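Local coordinates for protein beta-mannosidase (Trichoderma harzianum, PDB 4CVU) that probably removes terminal beta-linked mannose from oligosaccharides, as a fungal beta-mannosidase of glycoside hydrolase family 2, at residues D409-Q414 / R439-W444; Q414-L419 / W706-I711; T48-F53 / H62-I67; E69-L74 / W396-S401. All blocks are in the same frame, centred on the assembly; numbering follows the deposited sequence.

Interaction 1 (D409-Q414 / R439-W444); sequences DSVESQ and RGVLLW. With NA (sodium ion), chain B; CD (cadmium ion), chain T.
Arg439 reaches out to two acidic side chains of one helix face, Asp409 and Glu412. The setting is the outer layer of the (beta/alpha)8 barrel expected for the catalytic domain of family 2. Helix 401-413 lies beside the end of helix 430-439, just before strand 442-446. The Arg439 chain is extended from CG to NE and carries its guanidinium out to the two acids. Asp409 OD1 sits at the guanidinium edge, in its plane. It takes both end nitrogens, with Arg439 NH1 and NH2 each 3.1 Å from Asp409 OD1. The carboxylate itself is turned 41° from that plane. Glu412 is different: its side chain runs at about a right angle to the arginine, and its carboxylate plane is 72° from the guanidinium. Its OE2 uses the anti lone pair to meet Arg439 NH1 at 3.0 Å. NH1 thus serves both acids. A leucine in place of Arg439 would probably leave these two carboxylates without the cation they share, and Asp409 OD1 without either arginine donor. The other carboxylate oxygens have partners outside the two segments: Gln919 bonds Asp409 OD2 and Arg316 bonds Glu412 OE1. Arg439 NH2 also donates to Asn405 OD1. Deeper in, Val411 CG1 meets Val441 CG1 at 4.2 Å, both methyls lying anti to their own backbone N. A sodium ion is bound by both oxygens of Asp409, closely by OD2 (2.2 Å) and more loosely by OD1 (3.0 Å). Glu412 OE1 binds a cadmium ion at 2.5 Å, and a water on that cadmium donates to Glu412 OE2 at 2.8 Å.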
# COMPACT_ATOMS: atom_id res chain seq x y z
N ASP A 409 -16.98 -23.73 1.94
CA ASP A 409 -17.82 -23.59 0.75
C ASP A 409 -17.00 -23.88 -0.51
O ASP A 409 -17.49 -24.53 -1.39
CB ASP A 409 -18.32 -22.20 0.52
CG ASP A 409 -19.30 -21.70 1.57
OD1 ASP A 409 -19.90 -22.44 2.36
OD2 ASP A 409 -19.54 -20.52 1.52
N SER A 410 -15.79 -23.31 -0.61
CA SER A 410 -14.94 -23.45 -1.81
C SER A 410 -14.45 -24.89 -1.98
O SER A 410 -14.24 -25.36 -3.11
CB SER A 410 -13.74 -22.48 -1.73
OG SER A 410 -14.17 -21.12 -1.82
N VAL A 411 -14.25 -25.58 -0.85
CA VAL A 411 -13.86 -27.01 -0.84
C VAL A 411 -14.98 -27.90 -1.43
O VAL A 411 -14.75 -28.76 -2.29
CB VAL A 411 -13.50 -27.48 0.60
CG1 VAL A 411 -13.42 -29.01 0.70
CG2 VAL A 411 -12.18 -26.88 1.08
N GLU A 412 -16.20 -27.72 -0.92
CA GLU A 412 -17.37 -28.48 -1.42
C GLU A 412 -17.60 -28.23 -2.91
O GLU A 412 -17.76 -29.19 -3.73
CB GLU A 412 -18.61 -28.09 -0.65
CG GLU A 412 -18.51 -28.38 0.84
CD GLU A 412 -19.85 -28.71 1.44
OE1 GLU A 412 -20.38 -29.77 1.04
OE2 GLU A 412 -20.37 -27.91 2.27
N SER A 413 -17.51 -26.95 -3.29
CA SER A 413 -17.78 -26.55 -4.66
C SER A 413 -16.81 -27.15 -5.67
O SER A 413 -17.15 -27.26 -6.86
CB SER A 413 -17.74 -25.06 -4.82
OG SER A 413 -18.30 -24.72 -6.08
N GLN A 414 -15.65 -27.53 -5.22
CA GLN A 414 -14.62 -28.12 -6.06
C GLN A 414 -14.79 -29.61 -6.14
O GLN A 414 -13.99 -30.28 -6.74
CB GLN A 414 -13.24 -27.80 -5.50
CG GLN A 414 -12.67 -26.42 -5.80
CD GLN A 414 -11.23 -26.30 -5.34
OE1 GLN A 414 -10.96 -25.70 -4.34
NE2 GLN A 414 -10.30 -26.94 -6.04
N ARG A 439 -20.55 -30.94 7.18
CA ARG A 439 -20.50 -30.85 5.73
C ARG A 439 -20.06 -32.16 5.07
O ARG A 439 -20.23 -32.34 3.86
CB ARG A 439 -19.50 -29.76 5.29
CG ARG A 439 -19.97 -28.35 5.62
CD ARG A 439 -18.87 -27.35 5.35
NE ARG A 439 -19.28 -25.97 5.63
CZ ARG A 439 -19.53 -25.03 4.72
NH1 ARG A 439 -19.46 -25.30 3.41
NH2 ARG A 439 -19.85 -23.79 5.11
N GLY A 440 -19.43 -33.05 5.82
CA GLY A 440 -18.97 -34.32 5.24
C GLY A 440 -17.63 -34.33 4.53
O GLY A 440 -17.44 -35.08 3.55
N VAL A 441 -16.69 -33.52 5.00
CA VAL A 441 -15.35 -33.50 4.44
C VAL A 441 -14.46 -34.34 5.34
O VAL A 441 -14.26 -34.04 6.53
CB VAL A 441 -14.85 -32.03 4.31
CG1 VAL A 441 -13.49 -31.96 3.64
CG2 VAL A 441 -15.86 -31.16 3.56
N LEU A 442 -13.89 -35.43 4.81
CA LEU A 442 -12.96 -36.24 5.60
C LEU A 442 -11.69 -35.47 5.86
O LEU A 442 -11.18 -34.82 4.93
CB LEU A 442 -12.61 -37.56 4.85
CG LEU A 442 -13.76 -38.57 4.81
CD1 LEU A 442 -13.42 -39.78 3.93
CD2 LEU A 442 -14.09 -39.04 6.22
N LEU A 443 -11.19 -35.50 7.10
CA LEU A 443 -9.96 -34.86 7.49
C LEU A 443 -8.86 -35.86 7.83
O LEU A 443 -8.82 -36.41 8.93
CB LEU A 443 -10.16 -33.91 8.69
CG LEU A 443 -11.05 -32.73 8.41
CD1 LEU A 443 -11.14 -31.76 9.57
CD2 LEU A 443 -10.68 -32.07 7.11
N TRP A 444 -7.94 -36.07 6.91
CA TRP A 444 -6.78 -36.85 7.19
C TRP A 444 -5.88 -35.99 8.05
O TRP A 444 -5.34 -35.07 7.55
CB TRP A 444 -6.14 -37.22 5.87
CG TRP A 444 -4.68 -37.46 5.80
CD1 TRP A 444 -3.71 -37.17 6.72
CD2 TRP A 444 -4.01 -38.10 4.73
NE1 TRP A 444 -2.50 -37.55 6.27
CE2 TRP A 444 -2.64 -38.13 5.05
CE3 TRP A 444 -4.42 -38.59 3.51
CZ2 TRP A 444 -1.69 -38.68 4.20
CZ3 TRP A 444 -3.47 -39.16 2.68
CH2 TRP A 444 -2.14 -39.18 3.01
NA NA B . -21.34 -19.88 2.69
CD CD T . -22.88 -29.79 1.24
O HOH W 1 -23.08 -28.30 2.78
O HOH W 2 -22.98 -31.36 -0.46
O HOH W 3 -20.72 -17.20 3.36

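Interaction 2 (Q414-L419 / W706-I711); sequences QNFNML and WQLNDI
In the (beta/alpha)8 barrel, Leu708 of the loop after strand 702-705 packs against Gln414 and Phe416, just before strand 418-421, and Leu419 within it. The loop starts with a cis peptide between Trp706 and Gln707, a feature known from many glycosidases of the same clan. With CG anti to the backbone N (chi1 166°), the Leu708 branch swings toward 414-419, where its two methyls take different neighbours. CD1 meets the aromatic side, 4.2 Å from Phe416 CZ, and approaches the ring obliquely. The same CD1 lies 3.9 Å from Gln414 OE1. CD2 goes to Leu419, whose CD2 is 4.0 Å away from Leu708 CD2. Helix 401-413 adds Leu407 and Val411 around Leu708, and strand 380-389 adds Ala387. The loop is also braced from within: Gln707 NE2 donates to Asn709 O at 2.8 Å in a nearly straight bond (173°). No hydrogen bond joins 414-419 to 706-711. The fit therefore rests on shape and on the exclusion of water from a buried, mainly apolar layer, with Gln414 at its edge held through NE2 by Ser733 and Tyr705.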
# COMPACT_ATOMS: atom_id res chain seq x y z
N GLN A 414 -15.65 -27.53 -5.22
CA GLN A 414 -14.62 -28.12 -6.06
C GLN A 414 -14.79 -29.61 -6.14
O GLN A 414 -13.99 -30.28 -6.74
CB GLN A 414 -13.24 -27.80 -5.50
CG GLN A 414 -12.67 -26.42 -5.80
CD GLN A 414 -11.23 -26.30 -5.34
OE1 GLN A 414 -10.96 -25.70 -4.34
NE2 GLN A 414 -10.30 -26.94 -6.04
N ASN A 415 -15.86 -30.11 -5.56
CA ASN A 415 -16.21 -31.51 -5.45
C ASN A 415 -15.27 -32.34 -4.56
O ASN A 415 -15.07 -33.49 -4.85
CB ASN A 415 -16.34 -32.17 -6.86
CG ASN A 415 -17.43 -31.55 -7.70
OD1 ASN A 415 -18.57 -31.49 -7.30
ND2 ASN A 415 -17.08 -31.04 -8.85
N PHE A 416 -14.72 -31.74 -3.50
CA PHE A 416 -13.85 -32.44 -2.57
C PHE A 416 -14.63 -33.45 -1.72
O PHE A 416 -15.79 -33.29 -1.51
CB PHE A 416 -13.14 -31.46 -1.61
CG PHE A 416 -11.97 -30.73 -2.18
CD1 PHE A 416 -11.97 -30.25 -3.45
CD2 PHE A 416 -10.91 -30.46 -1.40
CE1 PHE A 416 -10.91 -29.53 -3.92
CE2 PHE A 416 -9.86 -29.75 -1.87
CZ PHE A 416 -9.87 -29.28 -3.13
N ASN A 417 -14.00 -34.51 -1.26
CA ASN A 417 -14.50 -35.27 -0.13
C ASN A 417 -13.46 -35.44 0.95
O ASN A 417 -13.76 -36.02 2.00
CB ASN A 417 -15.09 -36.62 -0.56
CG ASN A 417 -14.11 -37.44 -1.35
OD1 ASN A 417 -12.93 -37.36 -1.12
ND2 ASN A 417 -14.60 -38.15 -2.36
N MET A 418 -12.28 -34.84 0.77
CA MET A 418 -11.18 -34.97 1.73
C MET A 418 -10.24 -33.77 1.67
O MET A 418 -10.01 -33.21 0.59
CB MET A 418 -10.37 -36.26 1.44
CG MET A 418 -9.30 -36.57 2.46
SD MET A 418 -8.43 -38.13 2.10
CE MET A 418 -9.48 -39.32 2.89
N LEU A 419 -9.77 -33.36 2.86
CA LEU A 419 -8.59 -32.54 3.03
C LEU A 419 -7.55 -33.30 3.83
O LEU A 419 -7.87 -33.98 4.83
CB LEU A 419 -8.90 -31.19 3.74
CG LEU A 419 -9.89 -30.26 3.06
CD1 LEU A 419 -10.32 -29.14 3.99
CD2 LEU A 419 -9.31 -29.68 1.80
N TRP A 706 -1.41 -30.35 -4.03
CA TRP A 706 -0.66 -29.41 -3.20
C TRP A 706 -0.78 -28.03 -3.85
O TRP A 706 -0.27 -27.84 -4.96
CB TRP A 706 0.83 -29.83 -3.06
CG TRP A 706 1.45 -28.93 -2.07
CD1 TRP A 706 1.98 -27.72 -2.30
CD2 TRP A 706 1.42 -29.08 -0.64
NE1 TRP A 706 2.32 -27.10 -1.15
CE2 TRP A 706 2.00 -27.92 -0.10
CE3 TRP A 706 1.00 -30.09 0.22
CZ2 TRP A 706 2.16 -27.74 1.24
CZ3 TRP A 706 1.15 -29.91 1.58
CH2 TRP A 706 1.72 -28.73 2.08
N GLN A 707 -1.43 -27.02 -3.25
CA GLN A 707 -2.01 -27.00 -1.92
C GLN A 707 -3.33 -26.26 -2.07
O GLN A 707 -3.55 -25.57 -3.07
CB GLN A 707 -1.11 -26.24 -0.94
CG GLN A 707 -0.81 -24.81 -1.34
CD GLN A 707 0.38 -24.18 -0.65
OE1 GLN A 707 1.52 -24.50 -0.96
NE2 GLN A 707 0.12 -23.26 0.28
N LEU A 708 -4.23 -26.43 -1.11
CA LEU A 708 -5.53 -25.83 -1.25
C LEU A 708 -5.37 -24.34 -1.20
O LEU A 708 -5.89 -23.63 -2.07
CB LEU A 708 -6.48 -26.29 -0.12
CG LEU A 708 -7.79 -25.46 0.05
CD1 LEU A 708 -8.75 -25.74 -1.08
CD2 LEU A 708 -8.47 -25.83 1.32
N ASN A 709 -4.66 -23.87 -0.17
CA ASN A 709 -4.85 -22.49 0.29
C ASN A 709 -3.56 -21.75 0.65
O ASN A 709 -2.51 -22.40 0.82
CB ASN A 709 -5.82 -22.49 1.47
CG ASN A 709 -5.25 -23.18 2.69
OD1 ASN A 709 -4.79 -24.32 2.60
ND2 ASN A 709 -5.28 -22.51 3.84
N ASP A 710 -3.67 -20.42 0.82
CA ASP A 710 -2.52 -19.53 1.08
C ASP A 710 -2.57 -18.94 2.49
O ASP A 710 -3.64 -18.60 2.99
CB ASP A 710 -2.48 -18.32 0.13
CG ASP A 710 -1.71 -18.58 -1.16
OD1 ASP A 710 -0.67 -19.26 -1.13
OD2 ASP A 710 -2.15 -18.07 -2.23
N ILE A 711 -1.39 -18.78 3.10
CA ILE A 711 -1.24 -18.13 4.40
C ILE A 711 -1.01 -16.61 4.30
O ILE A 711 -1.18 -15.89 5.29
CB ILE A 711 -0.07 -18.79 5.17
CG1 ILE A 711 -0.24 -18.62 6.64
CG2 ILE A 711 1.26 -18.24 4.73
CD1 ILE A 711 0.80 -19.37 7.47

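Interaction 3 (T48-F53 / H62-I67); sequences TVPGKF and HAAGVI. With CD (cadmium ion), chain M.
Ala64 presses its single methyl onto Val49 in the turn that follows helix 57-63, and two residues earlier His62 binds a cadmium ion shared with another subunit. Ala64 CB lies 3.8 Å from Val49 CB. Val49 CG1 is equally near that methyl, and it also touches Val66 CG2 at 3.9 Å. Val49 thus sits over both residues flanking Gly65. Its chi1 of -56° sets CG1 anti to the carbonyl carbon, beside the backbone N, while CG2 takes the crowded position between N and the carbonyl carbon. Pro50 adds a looser touch through its ring, with CD 4.4 Å from Ala64 CB. All of this is apolar, and no hydrogen bond joins the two segments. The turn itself is fixed by a Schellman motif. Gly65 has positive phi, and its N bonds to His62 O at 3.0 Å. The His62 ring then ties the loop back, with ND1 donating to Ile67 O at 3.0 Å from above the carbonyl plane. Its other nitrogen, NE2, binds the cadmium ion at 2.3 Å. Three waters and Glu613 of the second subunit also bind this metal, so the site bridges the two chains. His62 does not touch 48-53; it is the Ala64 to Val66 turn that meets the strand. Strand 48-51 is an outermost strand of an antiparallel sheet in the galactose-binding domain-like region. It pairs with strand 38-41, where Val49 also packs on Val40. The turn leaving helix 57-63 lies against this strand, while the Ile67 side chain packs on Trp81 and Ile82 of helix 80-83.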
# COMPACT_ATOMS: atom_id res chain seq x y z
N THR A 48 4.13 -0.55 25.70
CA THR A 48 2.95 -0.97 26.47
C THR A 48 1.69 -0.69 25.66
O THR A 48 1.41 0.47 25.33
CB THR A 48 2.81 -0.19 27.77
OG1 THR A 48 4.01 -0.33 28.56
CG2 THR A 48 1.64 -0.70 28.57
N VAL A 49 0.91 -1.74 25.38
CA VAL A 49 -0.32 -1.59 24.60
C VAL A 49 -1.44 -2.42 25.21
O VAL A 49 -1.16 -3.36 25.94
CB VAL A 49 -0.10 -2.02 23.14
CG1 VAL A 49 1.05 -1.24 22.52
CG2 VAL A 49 0.18 -3.52 23.05
N PRO A 50 -2.71 -2.09 24.90
CA PRO A 50 -3.82 -2.94 25.34
C PRO A 50 -3.73 -4.36 24.79
O PRO A 50 -3.31 -4.56 23.66
CB PRO A 50 -5.05 -2.24 24.79
CG PRO A 50 -4.63 -0.81 24.58
CD PRO A 50 -3.20 -0.92 24.15
N GLY A 51 -4.08 -5.34 25.60
CA GLY A 51 -3.98 -6.76 25.23
C GLY A 51 -5.35 -7.39 25.03
O GLY A 51 -6.37 -6.84 25.42
N LYS A 52 -5.35 -8.55 24.39
CA LYS A 52 -6.58 -9.34 24.24
C LYS A 52 -6.26 -10.80 24.54
O LYS A 52 -5.11 -11.25 24.37
CB LYS A 52 -7.14 -9.21 22.80
CG LYS A 52 -7.96 -7.94 22.53
CD LYS A 52 -9.33 -7.99 23.22
N PHE A 53 -7.28 -11.53 24.99
CA PHE A 53 -7.14 -12.96 25.31
C PHE A 53 -8.38 -13.63 24.73
O PHE A 53 -9.51 -13.28 25.11
CB PHE A 53 -7.07 -13.14 26.83
CG PHE A 53 -6.55 -14.48 27.29
CD1 PHE A 53 -7.18 -15.66 26.92
CD2 PHE A 53 -5.48 -14.55 28.19
CE1 PHE A 53 -6.72 -16.90 27.38
CE2 PHE A 53 -5.01 -15.77 28.65
CZ PHE A 53 -5.64 -16.95 28.24
N HIS A 62 -0.32 -4.55 16.30
CA HIS A 62 -0.97 -4.02 15.12
C HIS A 62 -2.24 -3.26 15.50
O HIS A 62 -2.45 -2.17 15.02
CB HIS A 62 -1.31 -5.11 14.13
CG HIS A 62 -2.05 -4.62 12.94
ND1 HIS A 62 -1.54 -3.66 12.11
CD2 HIS A 62 -3.25 -4.97 12.40
CE1 HIS A 62 -2.37 -3.43 11.12
NE2 HIS A 62 -3.42 -4.18 11.30
N ALA A 63 -3.06 -3.84 16.37
CA ALA A 63 -4.31 -3.18 16.82
C ALA A 63 -4.05 -1.80 17.42
O ALA A 63 -4.83 -0.87 17.18
CB ALA A 63 -5.05 -4.07 17.83
N ALA A 64 -2.96 -1.65 18.18
CA ALA A 64 -2.61 -0.34 18.80
C ALA A 64 -1.90 0.66 17.86
O ALA A 64 -1.63 1.78 18.24
CB ALA A 64 -1.76 -0.56 20.05
N GLY A 65 -1.58 0.23 16.65
CA GLY A 65 -0.97 1.13 15.67
C GLY A 65 0.55 1.21 15.77
O GLY A 65 1.17 2.05 15.13
N VAL A 66 1.14 0.30 16.53
CA VAL A 66 2.60 0.25 16.67
C VAL A 66 3.22 -0.36 15.40
O VAL A 66 4.30 0.03 14.96
CB VAL A 66 3.01 -0.55 17.90
CG1 VAL A 66 4.53 -0.66 17.99
CG2 VAL A 66 2.45 0.09 19.18
N ILE A 67 2.52 -1.31 14.80
CA ILE A 67 2.95 -1.85 13.53
C ILE A 67 1.81 -1.88 12.51
O ILE A 67 0.63 -1.77 12.87
CB ILE A 67 3.57 -3.25 13.72
CG1 ILE A 67 2.52 -4.28 14.16
CG2 ILE A 67 4.69 -3.17 14.73
CD1 ILE A 67 3.06 -5.73 14.17
CD CD M . -5.36 -4.23 10.09
O HOH W 4 -6.12 -2.54 11.22
O HOH W 5 -6.90 -5.77 11.39
O HOH W 6 -4.63 -5.85 8.81

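Interaction 4 (E69-L74 / W396-S401); sequences ESNNGL and WPRVTS
Glu69 opens a type I beta turn that runs to Asn72, and it faces Arg398, the last residue of the 3-10 segment 396-398. The Arg398 chain is extended from CG to NE and presents its guanidinium end-on. Each end nitrogen takes one carboxylate oxygen: Arg398 NH1 to Glu69 OE1 at 2.8 Å, and Arg398 NH2 to Glu69 OE2 at 2.9 Å. Both bonds use syn lone pairs, and the two planes are only 15° apart. Glu69 is bent at chi2 (53°), which folds the carboxylate back over its own turn. There OE2 also accepts from Asn71 N at 2.8 Å, on the anti side. With an alanine in place of Glu69, Arg398 is likely to lose both carboxylate bonds and Asn71 N its side-chain acceptor. Asn71 ND2 stands 3.5 Å from Arg398 NH2; both are donors, so this is contact without a bond. Asp393 forms a second salt bridge, through Arg398 NE. Glu69 also packs on Glu613 of the second subunit. The arrangement is a classical bidentate salt bridge. It joins the galactose-binding domain-like region to the connection between strand 380-389 and helix 401-413 of the barrel.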
# COMPACT_ATOMS: atom_id res chain seq x y z
N GLU A 69 -0.03 -4.03 9.17
CA GLU A 69 -0.53 -5.36 9.03
C GLU A 69 0.71 -6.18 8.83
O GLU A 69 1.56 -5.82 8.06
CB GLU A 69 -1.44 -5.48 7.82
CG GLU A 69 -1.58 -6.90 7.26
CD GLU A 69 -2.00 -7.96 8.27
OE1 GLU A 69 -2.89 -7.75 9.05
OE2 GLU A 69 -1.44 -9.07 8.27
N SER A 70 0.83 -7.24 9.62
CA SER A 70 2.01 -8.05 9.53
C SER A 70 2.26 -8.62 8.14
O SER A 70 3.40 -8.66 7.75
CB SER A 70 2.01 -9.17 10.52
OG SER A 70 1.11 -8.88 11.51
N ASN A 71 1.22 -9.00 7.37
CA ASN A 71 1.44 -9.59 6.02
C ASN A 71 2.03 -8.64 4.96
O ASN A 71 2.37 -9.07 3.89
CB ASN A 71 0.15 -10.17 5.44
CG ASN A 71 -0.37 -11.39 6.21
OD1 ASN A 71 0.37 -12.12 6.84
ND2 ASN A 71 -1.64 -11.61 6.11
N ASN A 72 2.02 -7.33 5.24
CA ASN A 72 2.45 -6.32 4.26
C ASN A 72 3.93 -6.21 3.94
O ASN A 72 4.76 -6.37 4.82
CB ASN A 72 2.00 -4.91 4.74
CG ASN A 72 0.49 -4.72 4.64
OD1 ASN A 72 -0.21 -5.64 4.25
ND2 ASN A 72 -0.02 -3.56 5.03
N GLY A 73 4.24 -5.95 2.66
CA GLY A 73 5.54 -5.41 2.26
C GLY A 73 6.70 -6.35 2.59
O GLY A 73 6.66 -7.53 2.18
N LEU A 74 7.73 -5.85 3.28
CA LEU A 74 8.86 -6.72 3.65
C LEU A 74 8.88 -6.93 5.14
O LEU A 74 9.95 -7.07 5.73
CB LEU A 74 10.20 -6.15 3.15
CG LEU A 74 10.37 -6.17 1.63
CD1 LEU A 74 11.58 -5.31 1.28
CD2 LEU A 74 10.52 -7.59 1.07
N TRP A 396 -3.15 -17.63 14.36
CA TRP A 396 -4.33 -18.48 14.51
C TRP A 396 -5.47 -17.77 15.25
O TRP A 396 -6.62 -17.91 14.85
CB TRP A 396 -3.98 -19.81 15.20
CG TRP A 396 -3.59 -20.90 14.20
CD1 TRP A 396 -2.34 -21.33 13.90
CD2 TRP A 396 -4.48 -21.63 13.36
NE1 TRP A 396 -2.39 -22.31 12.91
CE2 TRP A 396 -3.70 -22.51 12.58
CE3 TRP A 396 -5.87 -21.64 13.21
CZ2 TRP A 396 -4.26 -23.38 11.69
CZ3 TRP A 396 -6.42 -22.49 12.33
CH2 TRP A 396 -5.62 -23.39 11.57
N PRO A 397 -5.16 -16.96 16.27
CA PRO A 397 -6.28 -16.29 16.91
C PRO A 397 -7.22 -15.49 16.01
O PRO A 397 -8.39 -15.36 16.34
CB PRO A 397 -5.59 -15.40 17.93
CG PRO A 397 -4.36 -16.14 18.29
CD PRO A 397 -3.89 -16.69 16.96
N ARG A 398 -6.74 -14.94 14.89
CA ARG A 398 -7.65 -14.10 14.09
C ARG A 398 -8.40 -14.91 13.04
O ARG A 398 -9.18 -14.36 12.26
CB ARG A 398 -6.89 -12.90 13.46
CG ARG A 398 -5.81 -13.24 12.45
CD ARG A 398 -5.22 -11.92 11.93
NE ARG A 398 -4.12 -12.13 11.01
CZ ARG A 398 -3.53 -11.16 10.32
NH1 ARG A 398 -3.90 -9.89 10.50
NH2 ARG A 398 -2.57 -11.43 9.47
N VAL A 399 -8.17 -16.23 13.01
CA VAL A 399 -8.92 -17.06 12.12
C VAL A 399 -10.35 -17.24 12.59
O VAL A 399 -10.58 -17.82 13.64
CB VAL A 399 -8.27 -18.42 11.97
CG1 VAL A 399 -9.16 -19.31 11.15
CG2 VAL A 399 -6.92 -18.25 11.35
N THR A 400 -11.30 -16.76 11.78
CA THR A 400 -12.68 -16.75 12.14
C THR A 400 -13.51 -17.86 11.52
O THR A 400 -13.11 -18.57 10.54
CB THR A 400 -13.35 -15.44 11.74
OG1 THR A 400 -13.33 -15.30 10.30
CG2 THR A 400 -12.70 -14.26 12.42
N SER A 401 -14.65 -18.04 12.16
CA SER A 401 -15.71 -18.93 11.69
C SER A 401 -16.19 -18.57 10.26
O SER A 401 -16.30 -19.43 9.38
CB SER A 401 -16.84 -18.89 12.72
OG SER A 401 -17.97 -19.53 12.26

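Interactions 1 and 2 belong to the barrel and share Gln414. They also touch, through backbone bonds of Leu442 to Asn417 and Leu419 between neighbouring parallel strands, and through Val411 against Leu708. Interaction 2 is buried and mainly apolar; interaction 1 changes from valines inside to charges and metals outside. Interactions 3 and 4 lie about 14 Å apart, centre to centre, and meet at His62 and Glu69. Both reach the second subunit. Interaction 3 is a short-range apolar contact within one region, partly exposed. Interaction 4 joins segments 322 positions apart with a salt bridge. In both salt-bridged contacts one arginine serves two acids. In interaction 1 both lie on helix 401-413; in interaction 4 the second, Asp393, lies outside the two segments.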